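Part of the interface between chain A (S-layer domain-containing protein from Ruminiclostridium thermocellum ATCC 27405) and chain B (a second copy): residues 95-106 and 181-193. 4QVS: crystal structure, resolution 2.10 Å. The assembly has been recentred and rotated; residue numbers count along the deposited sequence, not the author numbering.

Chain A 95-106: SNNKYMRLTAES
Chain B (181-193) KSHQTDSSEDPYY

Residues 99-104 of chain A form a strand, entered through a loop at 95-98; the chain B stretch has no regular helix or strand. The CA pairs that set the register are Asn A96 to Thr B185 at 5.1 Å, Arg A101 to Ser B182 at 7.7 Å and Thr A103 to Tyr B192 at 7.9 Å. Extended phi/psi values (-168/171 at Tyr A99, -146/135 at Arg A101, -130/151 at Thr A103) alternate the side chains, so Tyr A99, Arg A101 and Thr A103 have CA-to-CB directed toward chain B, whereas selenomethionine Met A100 points away.

Arg A101 buries 98 Å², the most of any residue here. Its t, t, p rotamer (chi1 -176°, chi2 166°, chi3 62°) extends the chain, then bends it to deliver the guanidinium. Arg A101 NH1 donates to Ser B182 OG at 3.0 Å (151°) and to Asp B190 OD2 at 2.9 Å (156°), the latter a salt bridge; Arg A101 NH2 reaches the same OD2 at 3.3 Å (137°). Both acceptors lie near the guanidinium plane, as in-plane N-H groups require, and Tyr B192 CD2 sits over one face, 3.6 Å from Arg A101 NH2.

The acceptors are themselves braced. Asp B190 (chi1 t, chi2 -25°) receives Thr B185 OG1 on OD2 at 2.9 Å and Tyr B192 N on OD1 at 2.9 Å. It ends a type I turn begun at Ser B187. Ser B182, chi1 t, donates from OG to His B183 O at 2.8 Å, leaving OG to accept from the arginine.

Tyr B192 (chi1 -47°, m; chi2 -70°) presents a ring face to Thr A103: CG2 lies 3.7 Å from the ring centroid of Tyr B192, 4° off the normal, a CH-pi contact. Thr A103 is p (56°), which also lets its OG1 donate to Glu A105 OE2 at 2.8 Å. Glu A105 starts sideways, but m, m torsions (-59°, -64°) bring its end nearer; Tyr B192 OH donates to its OE2 at 2.5 Å, a bond classed as weak.

At the other end, His B183 also starts sideways, and chi1 77° (p) with chi2 -72° brings its ring nearer. His B183 NE2 donates to Asn A96 O at 3.1 Å (160°), while the ring edge meets the face of Tyr A99 (chi1 61°, p; chi2 87°) in an offset pair, centroids 5.0 Å apart and planes at 70°. Asn A96 O also receives a CA-H...O contact from Thr B185 CA at 3.6 Å.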

# COMPACT_ATOMS: atom_id res chain seq x y z
N SER A 95 5.97 10.03 32.14
CA SER A 95 7.18 10.31 31.37
C SER A 95 6.74 10.55 29.97
O SER A 95 5.57 10.40 29.66
CB SER A 95 8.16 9.13 31.40
OG SER A 95 7.61 8.00 30.76
N ASN A 96 7.65 10.96 29.13
CA ASN A 96 7.31 11.31 27.78
C ASN A 96 7.88 10.31 26.75
O ASN A 96 7.76 10.57 25.57
CB ASN A 96 7.87 12.71 27.48
CG ASN A 96 9.39 12.73 27.45
OD1 ASN A 96 10.02 11.69 27.64
ND2 ASN A 96 9.99 13.90 27.24
N ASN A 97 8.50 9.22 27.23
CA ASN A 97 9.24 8.26 26.37
C ASN A 97 8.74 6.81 26.42
O ASN A 97 9.43 5.89 26.00
CB ASN A 97 10.75 8.36 26.72
CG ASN A 97 11.06 7.92 28.15
OD1 ASN A 97 10.23 7.98 29.05
ND2 ASN A 97 12.26 7.47 28.34
N LYS A 98 7.51 6.65 26.92
CA LYS A 98 6.83 5.39 27.11
C LYS A 98 5.44 5.59 26.51
O LYS A 98 4.56 6.23 27.11
CB LYS A 98 6.72 5.05 28.59
CG LYS A 98 7.99 4.52 29.23
CD LYS A 98 7.68 3.91 30.60
CE LYS A 98 8.91 3.39 31.32
NZ LYS A 98 9.86 4.46 31.69
N TYR A 99 5.23 5.04 25.32
CA TYR A 99 3.98 5.30 24.63
C TYR A 99 3.79 4.38 23.44
O TYR A 99 4.73 3.67 23.07
CB TYR A 99 3.99 6.74 24.09
CG TYR A 99 5.09 7.11 23.06
CD1 TYR A 99 4.91 6.88 21.68
CD2 TYR A 99 6.26 7.72 23.47
CE1 TYR A 99 5.89 7.22 20.76
CE2 TYR A 99 7.25 8.08 22.58
CZ TYR A 99 7.06 7.82 21.22
OH TYR A 99 8.04 8.20 20.36
N MSE A 100 2.58 4.42 22.86
CA MSE A 100 2.30 3.72 21.61
C MSE A 100 1.45 4.70 20.86
O MSE A 100 0.59 5.36 21.43
CB MSE A 100 1.85 2.28 21.79
CG MSE A 100 0.37 2.16 22.09
SE MSE A 100 0.05 0.39 22.89
CE MSE A 100 -1.79 0.91 22.76
N ARG A 101 1.73 4.85 19.57
CA ARG A 101 1.13 5.87 18.75
C ARG A 101 0.92 5.41 17.28
O ARG A 101 1.82 4.86 16.67
CB ARG A 101 2.13 6.99 18.76
CG ARG A 101 1.72 8.25 18.06
CD ARG A 101 2.68 9.37 18.45
NE ARG A 101 4.08 9.11 18.06
CZ ARG A 101 5.03 10.04 18.06
NH1 ARG A 101 4.77 11.27 18.44
NH2 ARG A 101 6.28 9.73 17.68
N LEU A 102 -0.25 5.68 16.72
CA LEU A 102 -0.52 5.27 15.32
C LEU A 102 -0.46 6.57 14.57
O LEU A 102 -1.06 7.55 15.01
CB LEU A 102 -1.88 4.62 15.12
CG LEU A 102 -2.21 4.21 13.65
CD1 LEU A 102 -1.42 3.01 13.22
CD2 LEU A 102 -3.68 3.91 13.53
N THR A 103 0.29 6.59 13.46
CA THR A 103 0.42 7.78 12.70
C THR A 103 0.15 7.57 11.19
O THR A 103 0.33 6.47 10.65
CB THR A 103 1.83 8.31 12.84
OG1 THR A 103 2.74 7.29 12.46
CG2 THR A 103 2.15 8.69 14.34
N ALA A 104 -0.31 8.65 10.58
CA ALA A 104 -0.42 8.78 9.15
C ALA A 104 0.97 9.23 8.70
O ALA A 104 1.64 10.01 9.41
CB ALA A 104 -1.46 9.83 8.81
N GLU A 105 1.42 8.71 7.56
CA GLU A 105 2.75 9.02 7.05
C GLU A 105 2.77 9.99 5.86
O GLU A 105 1.72 10.45 5.38
CB GLU A 105 3.47 7.70 6.75
CG GLU A 105 3.58 6.82 7.99
CD GLU A 105 4.44 7.45 9.07
OE1 GLU A 105 5.68 7.38 8.95
OE2 GLU A 105 3.89 7.98 10.05
N SER A 106 3.98 10.33 5.39
CA SER A 106 4.14 11.28 4.26
C SER A 106 3.35 10.97 3.01
O SER A 106 3.20 11.83 2.17
CB SER A 106 5.60 11.36 3.82
OG SER A 106 6.40 11.96 4.81
N LYS B 181 -3.99 13.89 18.13
CA LYS B 181 -3.00 14.72 18.75
C LYS B 181 -2.01 13.73 19.30
O LYS B 181 -2.35 12.58 19.60
CB LYS B 181 -3.64 15.53 19.88
CG LYS B 181 -2.72 16.40 20.75
CD LYS B 181 -3.56 17.13 21.79
CE LYS B 181 -2.66 17.87 22.80
NZ LYS B 181 -3.51 18.69 23.68
N SER B 182 -0.76 14.16 19.32
CA SER B 182 0.28 13.44 20.00
C SER B 182 0.77 14.27 21.22
O SER B 182 0.74 15.49 21.19
CB SER B 182 1.48 13.29 19.10
OG SER B 182 2.55 12.73 19.83
N HIS B 183 1.24 13.60 22.24
CA HIS B 183 1.94 14.27 23.36
C HIS B 183 3.35 14.63 22.89
O HIS B 183 3.81 14.17 21.82
CB HIS B 183 2.05 13.36 24.58
CG HIS B 183 3.11 12.31 24.46
ND1 HIS B 183 2.99 11.21 23.63
CD2 HIS B 183 4.28 12.14 25.13
CE1 HIS B 183 4.05 10.45 23.75
NE2 HIS B 183 4.86 11.00 24.65
N GLN B 184 4.05 15.41 23.70
CA GLN B 184 5.40 15.83 23.38
C GLN B 184 6.35 14.74 23.76
O GLN B 184 6.44 14.39 24.95
CB GLN B 184 5.78 17.09 24.19
CG GLN B 184 7.06 17.73 23.68
CD GLN B 184 7.46 18.97 24.44
OE1 GLN B 184 7.14 19.13 25.61
NE2 GLN B 184 8.19 19.85 23.78
N THR B 185 7.09 14.18 22.79
CA THR B 185 8.09 13.16 23.12
C THR B 185 9.40 13.82 23.54
O THR B 185 9.47 15.02 23.57
CB THR B 185 8.38 12.24 21.96
OG1 THR B 185 9.07 12.96 20.93
CG2 THR B 185 7.06 11.61 21.44
N ASP B 186 10.43 13.01 23.83
CA ASP B 186 11.78 13.49 24.20
C ASP B 186 12.61 14.04 23.02
O ASP B 186 13.77 14.38 23.21
CB ASP B 186 12.57 12.36 24.87
CG ASP B 186 12.74 11.10 23.94
OD1 ASP B 186 11.89 10.87 23.06
OD2 ASP B 186 13.72 10.34 24.11
N SER B 187 12.05 14.15 21.82
CA SER B 187 12.83 14.61 20.66
C SER B 187 12.18 15.67 19.80
O SER B 187 11.05 15.51 19.32
CB SER B 187 13.17 13.42 19.74
OG SER B 187 13.88 13.85 18.58
N SER B 188 12.95 16.72 19.52
CA SER B 188 12.52 17.80 18.66
C SER B 188 12.51 17.39 17.17
O SER B 188 12.13 18.20 16.33
CB SER B 188 13.42 19.01 18.86
OG SER B 188 14.76 18.64 18.58
N GLU B 189 12.99 16.19 16.84
CA GLU B 189 12.92 15.65 15.49
C GLU B 189 11.58 14.93 15.27
O GLU B 189 11.31 14.43 14.18
CB GLU B 189 14.06 14.66 15.22
CG GLU B 189 15.44 15.29 15.29
CD GLU B 189 16.55 14.40 14.76
OE1 GLU B 189 16.78 13.27 15.27
OE2 GLU B 189 17.23 14.88 13.84
N ASP B 190 10.77 14.80 16.31
CA ASP B 190 9.51 14.13 16.19
C ASP B 190 8.63 15.00 15.30
O ASP B 190 8.33 16.13 15.65
CB ASP B 190 8.88 14.04 17.58
CG ASP B 190 7.63 13.19 17.60
OD1 ASP B 190 6.96 13.05 16.57
OD2 ASP B 190 7.32 12.66 18.67
N PRO B 191 8.22 14.49 14.14
CA PRO B 191 7.42 15.40 13.30
C PRO B 191 5.93 15.37 13.65
O PRO B 191 5.16 16.20 13.17
CB PRO B 191 7.64 14.83 11.90
CG PRO B 191 7.77 13.36 12.13
CD PRO B 191 8.45 13.20 13.48
N TYR B 192 5.54 14.47 14.53
CA TYR B 192 4.13 14.34 14.90
C TYR B 192 3.73 15.23 16.08
O TYR B 192 2.54 15.47 16.31
CB TYR B 192 3.81 12.88 15.19
CG TYR B 192 4.34 11.92 14.15
CD1 TYR B 192 3.79 11.88 12.87
CD2 TYR B 192 5.37 11.03 14.45
CE1 TYR B 192 4.25 10.97 11.92
CE2 TYR B 192 5.85 10.14 13.49
CZ TYR B 192 5.28 10.10 12.24
OH TYR B 192 5.74 9.22 11.29
N TYR B 193 4.71 15.71 16.85
CA TYR B 193 4.40 16.60 17.96
C TYR B 193 3.91 17.89 17.34
O TYR B 193 4.48 18.39 16.38
CB TYR B 193 5.61 16.86 18.86
CG TYR B 193 5.34 17.92 19.88
CD1 TYR B 193 4.22 17.82 20.74
CD2 TYR B 193 6.18 19.03 20.02
CE1 TYR B 193 3.95 18.80 21.70
CE2 TYR B 193 5.92 20.01 20.98
CZ TYR B 193 4.81 19.89 21.82
OH TYR B 193 4.53 20.86 22.76